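Local coordinates for protein glycerol dehydratase (Clostridium butyricum, PDB 1R9D) that dehydrates glycerol without vitamin B12, probably by glycyl-radical chemistry, as a lyase of the pyruvate formate-lyase-like family, at residues A[306-309]-A[310-314]; A[324-327]-A[328-331]; A[495-498]-A[499-503]; A[592-595]-A[596-600]. All blocks are in the same frame, centred on the assembly; numbering follows the deposited sequence.

How the contacts relate
The four contacts follow one another along the chain without overlapping, and all are short-range: contacts 1 and 3 lie inside helices 304-317 and 484-516, contact 2 caps the start of helix 329-332, and contact 4 finishes helix 590-597. Contact 2 comes nearest to the bound glycerol, with the side chain of Arg325 about 7 Å from it; in contact 3 the side chain of Met502 is about 13 Å from a bound glycerol. Contacts 2 and 3 are the closest two, yet their centres are about 24 Å apart and their nearest atoms about 15 Å. Contacts 1 and 4 sit on opposite sides of the chain's centre, about 54 Å apart between centres, and none of the four touches another.

Contact 1: residues A[306-309]-A[310-314]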
ATOM      1  N   PHE A 306     -43.699  22.883 -14.798  1.00 35.84           N
ATOM      2  CA  PHE A 306     -42.675  23.109 -13.784  1.00 34.44           C
ATOM      3  C   PHE A 306     -41.688  21.946 -13.745  1.00 33.07           C
ATOM      4  O   PHE A 306     -40.490  22.148 -13.531  1.00 32.87           O
ATOM      5  CB  PHE A 306     -43.301  23.305 -12.399  1.00 34.53           C
ATOM      6  CG  PHE A 306     -42.313  23.744 -11.348  1.00 34.65           C
ATOM      7  CD1 PHE A 306     -41.481  24.838 -11.576  1.00 35.24           C
ATOM      8  CD2 PHE A 306     -42.202  23.060 -10.143  1.00 34.28           C
ATOM      9  CE1 PHE A 306     -40.550  25.243 -10.620  1.00 35.21           C
ATOM     10  CE2 PHE A 306     -41.275  23.457  -9.179  1.00 34.37           C
ATOM     11  CZ  PHE A 306     -40.446  24.550  -9.418  1.00 34.74           C
ATOM     12  N   ALA A 307     -42.188  20.731 -13.947  1.00 31.60           N
ATOM     13  CA  ALA A 307     -41.322  19.558 -13.958  1.00 30.94           C
ATOM     14  C   ALA A 307     -40.333  19.739 -15.104  1.00 30.92           C
ATOM     15  O   ALA A 307     -39.141  19.472 -14.959  1.00 30.79           O
ATOM     16  CB  ALA A 307     -42.146  18.283 -14.166  1.00 30.38           C
ATOM     17  N   GLN A 308     -40.831  20.211 -16.243  1.00 30.02           N
ATOM     18  CA  GLN A 308     -39.976  20.432 -17.400  1.00 29.68           C
ATOM     19  C   GLN A 308     -38.969  21.550 -17.140  1.00 29.54           C
ATOM     20  O   GLN A 308     -37.821  21.460 -17.566  1.00 30.56           O
ATOM     21  CB  GLN A 308     -40.812  20.770 -18.638  1.00 29.30           C
ATOM     22  CG  GLN A 308     -39.983  20.948 -19.909  1.00 29.66           C
ATOM     23  CD  GLN A 308     -39.326  19.651 -20.376  1.00 29.01           C
ATOM     24  OE1 GLN A 308     -40.003  18.656 -20.629  1.00 30.19           O
ATOM     25  NE2 GLN A 308     -38.003  19.669 -20.499  1.00 29.25           N
ATOM     26  N   GLU A 309     -39.386  22.603 -16.444  1.00 29.13           N
ATOM     27  CA  GLU A 309     -38.465  23.703 -16.154  1.00 28.28           C
ATOM     28  C   GLU A 309     -37.332  23.230 -15.238  1.00 27.67           C
ATOM     29  O   GLU A 309     -36.189  23.659 -15.382  1.00 26.97           O
ATOM     30  CB  GLU A 309     -39.214  24.888 -15.513  1.00 29.22           C
ATOM     31  CG  GLU A 309     -38.335  26.104 -15.215  1.00 31.49           C
ATOM     32  CD  GLU A 309     -39.134  27.325 -14.757  1.00 32.95           C
ATOM     33  OE1 GLU A 309     -40.136  27.148 -14.037  1.00 34.18           O
ATOM     34  OE2 GLU A 309     -38.751  28.464 -15.108  1.00 34.17           O
ATOM     35  N   LEU A 310     -37.647  22.335 -14.305  1.00 28.08           N
ATOM     36  CA  LEU A 310     -36.636  21.808 -13.389  1.00 28.81           C
ATOM     37  C   LEU A 310     -35.619  20.957 -14.149  1.00 29.03           C
ATOM     38  O   LEU A 310     -34.414  21.007 -13.876  1.00 28.47           O
ATOM     39  CB  LEU A 310     -37.298  20.974 -12.290  1.00 29.60           C
ATOM     40  CG  LEU A 310     -38.072  21.775 -11.236  1.00 29.48           C
ATOM     41  CD1 LEU A 310     -38.782  20.831 -10.287  1.00 29.78           C
ATOM     42  CD2 LEU A 310     -37.108  22.676 -10.479  1.00 29.97           C
ATOM     43  N   ILE A 311     -36.110  20.170 -15.100  1.00 28.15           N
ATOM     44  CA  ILE A 311     -35.222  19.341 -15.906  1.00 29.18           C
ATOM     45  C   ILE A 311     -34.332  20.275 -16.731  1.00 28.86           C
ATOM     46  O   ILE A 311     -33.133  20.042 -16.867  1.00 27.40           O
ATOM     47  CB  ILE A 311     -36.037  18.386 -16.818  1.00 29.33           C
ATOM     48  CG1 ILE A 311     -36.754  17.348 -15.947  1.00 30.72           C
ATOM     49  CG2 ILE A 311     -35.120  17.688 -17.820  1.00 30.29           C
ATOM     50  CD1 ILE A 311     -37.577  16.330 -16.724  1.00 31.80           C
ATOM     51  N   ASP A 312     -34.914  21.351 -17.259  1.00 29.39           N
ATOM     52  CA  ASP A 312     -34.134  22.308 -18.037  1.00 29.00           C
ATOM     53  C   ASP A 312     -33.024  22.905 -17.177  1.00 28.79           C
ATOM     54  O   ASP A 312     -31.911  23.126 -17.656  1.00 27.73           O
ATOM     55  CB  ASP A 312     -35.023  23.441 -18.574  1.00 30.65           C
ATOM     56  CG  ASP A 312     -36.038  22.963 -19.601  1.00 32.36           C
ATOM     57  OD1 ASP A 312     -35.853  21.864 -20.172  1.00 31.81           O
ATOM     58  OD2 ASP A 312     -37.023  23.699 -19.845  1.00 32.61           O
ATOM     59  N   CYS A 313     -33.322  23.170 -15.906  1.00 29.18           N
ATOM     60  CA  CYS A 313     -32.315  23.728 -15.010  1.00 29.02           C
ATOM     61  C   CYS A 313     -31.171  22.742 -14.802  1.00 28.89           C
ATOM     62  O   CYS A 313     -30.011  23.142 -14.733  1.00 28.98           O
ATOM     63  CB  CYS A 313     -32.934  24.096 -13.660  1.00 30.08           C
ATOM     64  SG  CYS A 313     -33.945  25.601 -13.724  1.00 33.25           S
ATOM     65  N   ILE A 314     -31.503  21.457 -14.701  1.00 28.03           N
ATOM     66  CA  ILE A 314     -30.479  20.431 -14.521  1.00 28.03           C
ATOM     67  C   ILE A 314     -29.603  20.401 -15.772  1.00 26.72           C
ATOM     68  O   ILE A 314     -28.381  20.287 -15.687  1.00 26.07           O
ATOM     69  CB  ILE A 314     -31.107  19.036 -14.292  1.00 29.39           C
ATOM     70  CG1 ILE A 314     -31.700  18.958 -12.878  1.00 30.55           C
ATOM     71  CG2 ILE A 314     -30.054  17.957 -14.479  1.00 28.92           C
ATOM     72  CD1 ILE A 314     -32.440  17.669 -12.586  1.00 31.81           C
TER
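Gln308 reaches one turn forward and gives an N-H of its amide to Asp312, with Gln308 NE2 3.1 Å from Asp312 OD1 and an N-H...O angle of 159°. The acceptor lies almost in the amide plane of Gln308, but the donor meets OD1 from above the carboxylate plane, the two flat groups being turned 39° from each other. What brings the amide there is a bend at chi2 (67°), which turns it toward Asp312, one turn farther along. On another side of the same turn, the isobutyl group of Leu310 sits over one face of the Phe306 ring: Leu310 CG is 4.2 Å from the centroid of the Phe306 ring in a CH-pi contact, and Leu310 CD1 comes within 3.8 Å of Phe306 CE2. Both pairs are i to i+4 neighbours on helix 304-317, an alpha-helix whose backbone runs beneath them with regular bonds, among them Asp312 N to Gln308 O at 2.9 Å and Cys313 N to Glu309 O at 3.0 Å.

Farther out, the polar ends have additional partners. Asp312 uses its other oxygen, OD2, in a hydrogen bond with His368 ND1 of helix 357-369, while Gln308 NE2 also bonds to Met361 O on that helix, so the amide and carboxylate both link helix 304-317 to helix 357-369. Glu309 points its extended chain elsewhere, where OE2 forms a salt bridge to Arg12 and a hydrogen bond with Thr10. Leu310 packs against Tyr261 of helix 260-277, and Cys313 meets Ile13 and Leu16 of helix 11-22.

Contact 2: residues A[324-327]-A[328-331]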
ATOM      1  N   VAL A 324      -9.871  21.995 -16.822  1.00 26.68           N
ATOM      2  CA  VAL A 324      -8.691  22.422 -17.561  1.00 26.68           C
ATOM      3  C   VAL A 324      -7.720  21.242 -17.710  1.00 27.68           C
ATOM      4  O   VAL A 324      -7.544  20.446 -16.782  1.00 27.64           O
ATOM      5  CB  VAL A 324      -7.981  23.609 -16.851  1.00 27.30           C
ATOM      6  CG1 VAL A 324      -7.443  23.168 -15.493  1.00 26.22           C
ATOM      7  CG2 VAL A 324      -6.865  24.146 -17.729  1.00 26.21           C
ATOM      8  N   ARG A 325      -7.117  21.122 -18.891  1.00 26.70           N
ATOM      9  CA  ARG A 325      -6.171  20.046 -19.182  1.00 26.69           C
ATOM     10  C   ARG A 325      -4.920  20.634 -19.827  1.00 26.68           C
ATOM     11  O   ARG A 325      -4.964  21.740 -20.367  1.00 26.74           O
ATOM     12  CB  ARG A 325      -6.789  19.035 -20.161  1.00 26.31           C
ATOM     13  CG  ARG A 325      -8.143  18.473 -19.753  1.00 26.67           C
ATOM     14  CD  ARG A 325      -8.577  17.368 -20.721  1.00 25.48           C
ATOM     15  NE  ARG A 325      -9.843  16.740 -20.340  1.00 25.85           N
ATOM     16  CZ  ARG A 325     -11.045  17.280 -20.528  1.00 25.16           C
ATOM     17  NH1 ARG A 325     -11.169  18.470 -21.101  1.00 25.39           N
ATOM     18  NH2 ARG A 325     -12.128  16.622 -20.139  1.00 24.21           N
ATOM     19  N   ASP A 326      -3.812  19.895 -19.787  1.00 25.97           N
ATOM     20  CA  ASP A 326      -2.575  20.379 -20.391  1.00 26.55           C
ATOM     21  C   ASP A 326      -2.795  20.593 -21.893  1.00 27.47           C
ATOM     22  O   ASP A 326      -3.754  20.063 -22.470  1.00 26.93           O
ATOM     23  CB  ASP A 326      -1.424  19.394 -20.157  1.00 26.01           C
ATOM     24  CG  ASP A 326      -1.645  18.059 -20.843  1.00 27.60           C
ATOM     25  OD1 ASP A 326      -2.292  17.173 -20.241  1.00 27.73           O
ATOM     26  OD2 ASP A 326      -1.170  17.906 -21.986  1.00 26.61           O
ATOM     27  N   GLU A 327      -1.909  21.358 -22.524  1.00 27.98           N
ATOM     28  CA  GLU A 327      -2.057  21.676 -23.946  1.00 30.08           C
ATOM     29  C   GLU A 327      -2.103  20.512 -24.923  1.00 29.52           C
ATOM     30  O   GLU A 327      -2.769  20.604 -25.956  1.00 30.56           O
ATOM     31  CB  GLU A 327      -0.985  22.683 -24.391  1.00 31.18           C
ATOM     32  CG  GLU A 327       0.433  22.349 -23.998  1.00 35.39           C
ATOM     33  CD  GLU A 327       1.399  23.473 -24.350  1.00 37.77           C
ATOM     34  OE1 GLU A 327       1.058  24.654 -24.111  1.00 39.01           O
ATOM     35  OE2 GLU A 327       2.499  23.180 -24.860  1.00 40.11           O
ATOM     36  N   ILE A 328      -1.409  19.425 -24.617  1.00 29.18           N
ATOM     37  CA  ILE A 328      -1.432  18.267 -25.505  1.00 28.69           C
ATOM     38  C   ILE A 328      -2.739  17.494 -25.316  1.00 28.13           C
ATOM     39  O   ILE A 328      -3.435  17.178 -26.284  1.00 27.57           O
ATOM     40  CB  ILE A 328      -0.230  17.333 -25.237  1.00 30.14           C
ATOM     41  CG1 ILE A 328       1.078  18.079 -25.516  1.00 30.82           C
ATOM     42  CG2 ILE A 328      -0.317  16.094 -26.118  1.00 29.60           C
ATOM     43  CD1 ILE A 328       1.174  18.650 -26.927  1.00 33.70           C
ATOM     44  N   SER A 329      -3.081  17.199 -24.068  1.00 26.86           N
ATOM     45  CA  SER A 329      -4.310  16.473 -23.775  1.00 26.43           C
ATOM     46  C   SER A 329      -5.527  17.239 -24.283  1.00 25.86           C
ATOM     47  O   SER A 329      -6.550  16.648 -24.637  1.00 25.38           O
ATOM     48  CB  SER A 329      -4.433  16.240 -22.267  1.00 25.82           C
ATOM     49  OG  SER A 329      -3.327  15.498 -21.794  1.00 25.49           O
ATOM     50  N   THR A 330      -5.419  18.563 -24.320  1.00 25.71           N
ATOM     51  CA  THR A 330      -6.524  19.377 -24.790  1.00 24.71           C
ATOM     52  C   THR A 330      -6.818  19.075 -26.260  1.00 24.51           C
ATOM     53  O   THR A 330      -7.938  19.281 -26.727  1.00 24.32           O
ATOM     54  CB  THR A 330      -6.221  20.875 -24.607  1.00 25.26           C
ATOM     55  OG1 THR A 330      -6.023  21.138 -23.212  1.00 26.77           O
ATOM     56  CG2 THR A 330      -7.379  21.719 -25.113  1.00 26.06           C
ATOM     57  N   LYS A 331      -5.811  18.585 -26.978  1.00 24.31           N
ATOM     58  CA  LYS A 331      -5.980  18.229 -28.385  1.00 25.54           C
ATOM     59  C   LYS A 331      -6.797  16.938 -28.490  1.00 25.78           C
ATOM     60  O   LYS A 331      -7.479  16.708 -29.491  1.00 26.53           O
ATOM     61  CB  LYS A 331      -4.622  18.023 -29.058  1.00 26.77           C
ATOM     62  CG  LYS A 331      -3.725  19.251 -29.078  1.00 28.70           C
ATOM     63  CD  LYS A 331      -2.341  18.884 -29.601  1.00 30.25           C
ATOM     64  CE  LYS A 331      -1.366  20.051 -29.524  1.00 32.32           C
ATOM     65  NZ  LYS A 331      -1.758  21.188 -30.395  1.00 34.07           N
TER
HETATM   66  O   HOH W   1      -7.871  22.430 -21.378  1.00 26.09           O
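Asp326 binds Ser329 and the backbone N of Ile328 as an N-cap, its side chain closing the start of the short helix 329-332. The side chain leaves the backbone with CG between the backbone N and the carbonyl carbon (chi1 65°), a turn that folds the carboxylate over the first backbone amides of the helix. At CG the group already lies 3.6 Å from Ser329 CB. Its two oxygens then divide the work. OD1 takes the hydroxyl of Ser329 in a short hydrogen bond, 2.5 Å to OG, received on the syn side and not far out of the carboxylate plane. OD2 accepts from Ser329 N at 2.9 Å, a nearly straight bond (173°) that arrives from above that plane, and from Ile328 N in a weaker, bent one. Ser329 is therefore held twice by a single carboxylate, through its main chain and its hydroxyl. The Asp326 side chain also touches Trp93 and Glu97 of helix 92-97 and Tyr159 of helix 155-159.

The carbonyl of Asp326 is gripped twice as well. Thr330 N comes in nearly along the C=O axis at 2.9 Å, and Thr330 OG1 donates to the same oxygen from above the carbonyl plane. Glu327 turns away to a salt bridge with Arg100, and Arg325 sends its guanidinium to Pro337 O. Between the extended backbone at Arg325 and Thr330 sits one bridging water, which accepts from Arg325 N and donates to Thr330 OG1, 2.9 Å from that OG1 atom.

Contact 3: residues A[495-498]-A[499-503]; sequences MEYF and VKHMC
His501 turns the edge of its imidazole onto the face of Tyr497, a T-shaped pair with ring centroids 4.7 Å apart and planes at 63°. This is the tight part of the contact. NE2 of His501 lies 3.5 Å from Tyr497 CE1, and CD2 stands over the phenol face, displaced toward its rim. Tyr497 CG lies anti to the backbone N (chi1 -178°), which carries the ring toward the histidine one turn on. Beneath the rings the backbone bond from His501 N to Tyr497 O is weak, at 3.3 Å. Both rings are held at their polar ends: Tyr497 OH is hydrogen-bonded to Glu142 OE2 and His501 ND1 to Thr143 OG1, so both are tethered to helix 141-147, which probably helps to hold the His501 ring in its orientation. On the buried flank Met495 CG meets Val499 CG2 at 4.0 Å, and Phe498 packs on Ile456 and Leu459 of helix 453-461.

The side bearing Glu496 and Lys500 is looser. Their backbones are bonded, Lys500 N to Glu496 O at 3.1 Å, but their side chains do not meet; Glu496 has a long, weak ion pair with Lys626, and Lys500 packs against Ile194 of the second subunit. Tyr497 and His501 form an i to i+4 aromatic pair on the long alpha-helix 484-516, whose Met495 and Met502 pack on strand 449-452 and helix 607-624.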
ATOM      1  N   MET A 495       1.654  -4.749 -33.797  1.00 25.13           N
ATOM      2  CA  MET A 495       0.475  -4.522 -32.962  1.00 25.62           C
ATOM      3  C   MET A 495       0.683  -5.141 -31.582  1.00 25.90           C
ATOM      4  O   MET A 495       0.431  -4.508 -30.554  1.00 25.39           O
ATOM      5  CB  MET A 495      -0.763  -5.148 -33.618  1.00 25.41           C
ATOM      6  CG  MET A 495      -2.097  -4.775 -32.973  1.00 25.82           C
ATOM      7  SD  MET A 495      -2.613  -3.081 -33.341  1.00 26.70           S
ATOM      8  CE  MET A 495      -3.229  -3.262 -35.039  1.00 25.63           C
ATOM      9  N   GLU A 496       1.152  -6.383 -31.570  1.00 26.41           N
ATOM     10  CA  GLU A 496       1.388  -7.111 -30.329  1.00 28.72           C
ATOM     11  C   GLU A 496       2.320  -6.394 -29.361  1.00 28.15           C
ATOM     12  O   GLU A 496       2.041  -6.312 -28.160  1.00 27.91           O
ATOM     13  CB  GLU A 496       1.954  -8.495 -30.651  1.00 30.69           C
ATOM     14  CG  GLU A 496       2.402  -9.295 -29.440  1.00 36.68           C
ATOM     15  CD  GLU A 496       2.959 -10.650 -29.830  1.00 41.48           C
ATOM     16  OE1 GLU A 496       3.866 -10.696 -30.697  1.00 44.65           O
ATOM     17  OE2 GLU A 496       2.495 -11.670 -29.273  1.00 44.07           O
ATOM     18  N   TYR A 497       3.425  -5.875 -29.883  1.00 26.79           N
ATOM     19  CA  TYR A 497       4.408  -5.189 -29.059  1.00 26.67           C
ATOM     20  C   TYR A 497       3.870  -3.926 -28.396  1.00 27.03           C
ATOM     21  O   TYR A 497       3.998  -3.747 -27.186  1.00 26.12           O
ATOM     22  CB  TYR A 497       5.637  -4.826 -29.895  1.00 27.76           C
ATOM     23  CG  TYR A 497       6.735  -4.151 -29.096  1.00 27.92           C
ATOM     24  CD1 TYR A 497       7.583  -4.897 -28.283  1.00 29.77           C
ATOM     25  CD2 TYR A 497       6.898  -2.765 -29.123  1.00 29.28           C
ATOM     26  CE1 TYR A 497       8.571  -4.288 -27.512  1.00 29.97           C
ATOM     27  CE2 TYR A 497       7.887  -2.141 -28.350  1.00 30.09           C
ATOM     28  CZ  TYR A 497       8.716  -2.914 -27.548  1.00 30.71           C
ATOM     29  OH  TYR A 497       9.687  -2.320 -26.769  1.00 31.75           O
ATOM     30  N   PHE A 498       3.267  -3.045 -29.185  1.00 25.78           N
ATOM     31  CA  PHE A 498       2.756  -1.803 -28.624  1.00 26.22           C
ATOM     32  C   PHE A 498       1.495  -1.948 -27.780  1.00 25.28           C
ATOM     33  O   PHE A 498       1.310  -1.196 -26.824  1.00 25.21           O
ATOM     34  CB  PHE A 498       2.571  -0.773 -29.739  1.00 25.77           C
ATOM     35  CG  PHE A 498       3.872  -0.280 -30.305  1.00 28.05           C
ATOM     36  CD1 PHE A 498       4.663   0.612 -29.585  1.00 28.15           C
ATOM     37  CD2 PHE A 498       4.346  -0.762 -31.520  1.00 28.34           C
ATOM     38  CE1 PHE A 498       5.913   1.015 -30.063  1.00 29.53           C
ATOM     39  CE2 PHE A 498       5.599  -0.365 -32.009  1.00 28.48           C
ATOM     40  CZ  PHE A 498       6.381   0.524 -31.278  1.00 27.94           C
ATOM     41  N   VAL A 499       0.633  -2.906 -28.108  1.00 23.70           N
ATOM     42  CA  VAL A 499      -0.565  -3.095 -27.299  1.00 24.16           C
ATOM     43  C   VAL A 499      -0.121  -3.613 -25.930  1.00 24.01           C
ATOM     44  O   VAL A 499      -0.674  -3.231 -24.905  1.00 24.01           O
ATOM     45  CB  VAL A 499      -1.551  -4.099 -27.939  1.00 22.14           C
ATOM     46  CG1 VAL A 499      -2.676  -4.417 -26.961  1.00 22.33           C
ATOM     47  CG2 VAL A 499      -2.143  -3.499 -29.207  1.00 24.06           C
ATOM     48  N   LYS A 500       0.897  -4.468 -25.917  1.00 25.05           N
ATOM     49  CA  LYS A 500       1.403  -5.008 -24.661  1.00 26.16           C
ATOM     50  C   LYS A 500       1.852  -3.881 -23.729  1.00 26.29           C
ATOM     51  O   LYS A 500       1.485  -3.849 -22.553  1.00 26.13           O
ATOM     52  CB  LYS A 500       2.587  -5.948 -24.910  1.00 28.06           C
ATOM     53  CG  LYS A 500       3.084  -6.634 -23.645  1.00 30.31           C
ATOM     54  CD  LYS A 500       4.597  -6.760 -23.606  1.00 34.74           C
ATOM     55  CE  LYS A 500       5.138  -7.588 -24.756  1.00 36.72           C
ATOM     56  NZ  LYS A 500       6.624  -7.718 -24.669  1.00 39.02           N
ATOM     57  N   HIS A 501       2.642  -2.947 -24.247  1.00 25.13           N
ATOM     58  CA  HIS A 501       3.119  -1.855 -23.405  1.00 25.23           C
ATOM     59  C   HIS A 501       2.054  -0.839 -23.016  1.00 24.71           C
ATOM     60  O   HIS A 501       2.139  -0.228 -21.951  1.00 25.41           O
ATOM     61  CB  HIS A 501       4.330  -1.191 -24.062  1.00 25.62           C
ATOM     62  CG  HIS A 501       5.558  -2.045 -24.012  1.00 26.48           C
ATOM     63  ND1 HIS A 501       6.209  -2.334 -22.831  1.00 27.93           N
ATOM     64  CD2 HIS A 501       6.196  -2.751 -24.975  1.00 28.06           C
ATOM     65  CE1 HIS A 501       7.193  -3.185 -23.069  1.00 28.67           C
ATOM     66  NE2 HIS A 501       7.206  -3.454 -24.363  1.00 28.74           N
ATOM     67  N   MET A 502       1.041  -0.670 -23.860  1.00 23.93           N
ATOM     68  CA  MET A 502      -0.044   0.251 -23.548  1.00 23.65           C
ATOM     69  C   MET A 502      -0.825  -0.318 -22.363  1.00 24.78           C
ATOM     70  O   MET A 502      -1.164   0.398 -21.417  1.00 23.22           O
ATOM     71  CB  MET A 502      -0.983   0.408 -24.751  1.00 23.42           C
ATOM     72  CG  MET A 502      -2.306   1.099 -24.422  1.00 23.18           C
ATOM     73  SD  MET A 502      -3.404   1.278 -25.842  1.00 22.60           S
ATOM     74  CE  MET A 502      -3.912  -0.431 -26.097  1.00 22.01           C
ATOM     75  N   CYS A 503      -1.105  -1.616 -22.407  1.00 24.23           N
ATOM     76  CA  CYS A 503      -1.854  -2.241 -21.326  1.00 25.31           C
ATOM     77  C   CYS A 503      -1.050  -2.299 -20.031  1.00 25.15           C
ATOM     78  O   CYS A 503      -1.602  -2.125 -18.938  1.00 25.28           O
ATOM     79  CB  CYS A 503      -2.330  -3.629 -21.761  1.00 25.47           C
ATOM     80  SG  CYS A 503      -3.598  -3.513 -23.053  1.00 25.61           S
TER

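Contact 4: residues A[592-595]-A[596-600]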
ATOM      1  N   ILE A 592       1.759   7.332 -58.458  1.00 37.17           N
ATOM      2  CA  ILE A 592       1.660   6.202 -57.539  1.00 36.44           C
ATOM      3  C   ILE A 592       0.576   6.500 -56.507  1.00 35.35           C
ATOM      4  O   ILE A 592      -0.202   5.619 -56.142  1.00 34.70           O
ATOM      5  CB  ILE A 592       3.008   5.929 -56.820  1.00 36.98           C
ATOM      6  CG1 ILE A 592       4.029   5.394 -57.830  1.00 38.30           C
ATOM      7  CG2 ILE A 592       2.807   4.920 -55.692  1.00 37.26           C
ATOM      8  CD1 ILE A 592       5.383   5.046 -57.229  1.00 39.19           C
ATOM      9  N   GLN A 593       0.521   7.745 -56.046  1.00 34.33           N
ATOM     10  CA  GLN A 593      -0.490   8.140 -55.075  1.00 34.14           C
ATOM     11  C   GLN A 593      -1.892   7.979 -55.669  1.00 33.76           C
ATOM     12  O   GLN A 593      -2.825   7.574 -54.976  1.00 32.92           O
ATOM     13  CB  GLN A 593      -0.275   9.590 -54.637  1.00 34.87           C
ATOM     14  CG  GLN A 593      -1.373  10.128 -53.726  1.00 35.65           C
ATOM     15  CD  GLN A 593      -1.119  11.550 -53.267  1.00 36.28           C
ATOM     16  OE1 GLN A 593      -0.546  12.359 -53.998  1.00 36.04           O
ATOM     17  NE2 GLN A 593      -1.565  11.870 -52.055  1.00 36.53           N
ATOM     18  N   ALA A 594      -2.035   8.291 -56.955  1.00 32.87           N
ATOM     19  CA  ALA A 594      -3.328   8.178 -57.626  1.00 31.84           C
ATOM     20  C   ALA A 594      -3.775   6.723 -57.664  1.00 31.22           C
ATOM     21  O   ALA A 594      -4.959   6.416 -57.521  1.00 30.97           O
ATOM     22  CB  ALA A 594      -3.233   8.731 -59.043  1.00 32.88           C
ATOM     23  N   LEU A 595      -2.812   5.834 -57.868  1.00 30.56           N
ATOM     24  CA  LEU A 595      -3.071   4.404 -57.925  1.00 30.91           C
ATOM     25  C   LEU A 595      -3.625   3.955 -56.571  1.00 30.57           C
ATOM     26  O   LEU A 595      -4.587   3.186 -56.493  1.00 29.77           O
ATOM     27  CB  LEU A 595      -1.761   3.681 -58.235  1.00 32.78           C
ATOM     28  CG  LEU A 595      -1.763   2.407 -59.075  1.00 34.97           C
ATOM     29  CD1 LEU A 595      -2.586   2.602 -60.345  1.00 34.09           C
ATOM     30  CD2 LEU A 595      -0.324   2.055 -59.416  1.00 34.73           C
ATOM     31  N   LEU A 596      -3.014   4.457 -55.505  1.00 29.83           N
ATOM     32  CA  LEU A 596      -3.435   4.130 -54.150  1.00 29.88           C
ATOM     33  C   LEU A 596      -4.811   4.714 -53.843  1.00 29.22           C
ATOM     34  O   LEU A 596      -5.673   4.026 -53.304  1.00 30.28           O
ATOM     35  CB  LEU A 596      -2.408   4.651 -53.143  1.00 29.75           C
ATOM     36  CG  LEU A 596      -0.980   4.119 -53.301  1.00 29.80           C
ATOM     37  CD1 LEU A 596      -0.100   4.743 -52.233  1.00 30.88           C
ATOM     38  CD2 LEU A 596      -0.957   2.601 -53.187  1.00 31.11           C
ATOM     39  N   LYS A 597      -5.020   5.981 -54.194  1.00 29.06           N
ATOM     40  CA  LYS A 597      -6.304   6.630 -53.951  1.00 29.68           C
ATOM     41  C   LYS A 597      -7.442   5.966 -54.714  1.00 29.80           C
ATOM     42  O   LYS A 597      -8.587   5.965 -54.254  1.00 28.86           O
ATOM     43  CB  LYS A 597      -6.249   8.107 -54.347  1.00 31.78           C
ATOM     44  CG  LYS A 597      -5.395   8.966 -53.443  1.00 35.01           C
ATOM     45  CD  LYS A 597      -5.528  10.432 -53.824  1.00 39.30           C
ATOM     46  CE  LYS A 597      -4.715  11.325 -52.902  1.00 42.15           C
ATOM     47  NZ  LYS A 597      -4.810  12.759 -53.309  1.00 44.47           N
ATOM     48  N   ASN A 598      -7.131   5.399 -55.878  1.00 29.18           N
ATOM     49  CA  ASN A 598      -8.153   4.755 -56.694  1.00 28.77           C
ATOM     50  C   ASN A 598      -8.451   3.310 -56.309  1.00 28.30           C
ATOM     51  O   ASN A 598      -9.337   2.683 -56.889  1.00 27.37           O
ATOM     52  CB  ASN A 598      -7.790   4.850 -58.181  1.00 29.80           C
ATOM     53  CG  ASN A 598      -7.876   6.277 -58.714  1.00 30.52           C
ATOM     54  OD1 ASN A 598      -8.707   7.069 -58.266  1.00 30.71           O
ATOM     55  ND2 ASN A 598      -7.032   6.601 -59.688  1.00 31.78           N
ATOM     56  N   ALA A 599      -7.713   2.780 -55.336  1.00 27.71           N
ATOM     57  CA  ALA A 599      -7.955   1.418 -54.866  1.00 27.60           C
ATOM     58  C   ALA A 599      -9.307   1.464 -54.141  1.00 27.42           C
ATOM     59  O   ALA A 599      -9.749   2.540 -53.734  1.00 27.33           O
ATOM     60  CB  ALA A 599      -6.848   0.984 -53.910  1.00 27.81           C
ATOM     61  N   PRO A 600      -9.978   0.309 -53.970  1.00 27.02           N
ATOM     62  CA  PRO A 600     -11.286   0.269 -53.291  1.00 27.32           C
ATOM     63  C   PRO A 600     -11.255   0.903 -51.893  1.00 25.84           C
ATOM     64  O   PRO A 600     -10.340   0.646 -51.119  1.00 25.72           O
ATOM     65  CB  PRO A 600     -11.601  -1.228 -53.223  1.00 27.85           C
ATOM     66  CG  PRO A 600     -10.842  -1.801 -54.382  1.00 28.47           C
ATOM     67  CD  PRO A 600      -9.536  -1.047 -54.331  1.00 27.63           C
TER
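The Gln593 amide has the aliphatic end of Lys597 over one face: Lys597 CE is 3.3 Å from Gln593 NE2 and 3.6 Å from Gln593 CD, so a methylene rather than the ammonium makes the closest approach. The second flat group, the Asn598 amide, has Ala594 O near it, 3.0 Å from Asn598 ND2; the N-H groups do not point at the oxygen, and no hydrogen bond forms. Both are i to i+4 pairs at the C-terminal end of helix 590-597.

Lys597 is extended beyond CG, as is Gln593, and the two chains cross at an angle instead of running side by side. The amide end of Gln593 is held from outside, NE2 donating to Gly658 O, and the residue also packs on Phe586 and Lys660. Underneath, Lys597 N is bonded to Gln593 O at 2.8 Å and Asn598 N to Ala594 O at 2.9 Å. Leu596 turns to the interior, where it meets Leu578 of helix 575-583.

Past the helix the chain straightens at Ala599 (psi 160°). Lys601 NZ then bonds to Leu596 O and Ala599 O, while Ala599 N donates to that same Leu596 O at 3.1 Å.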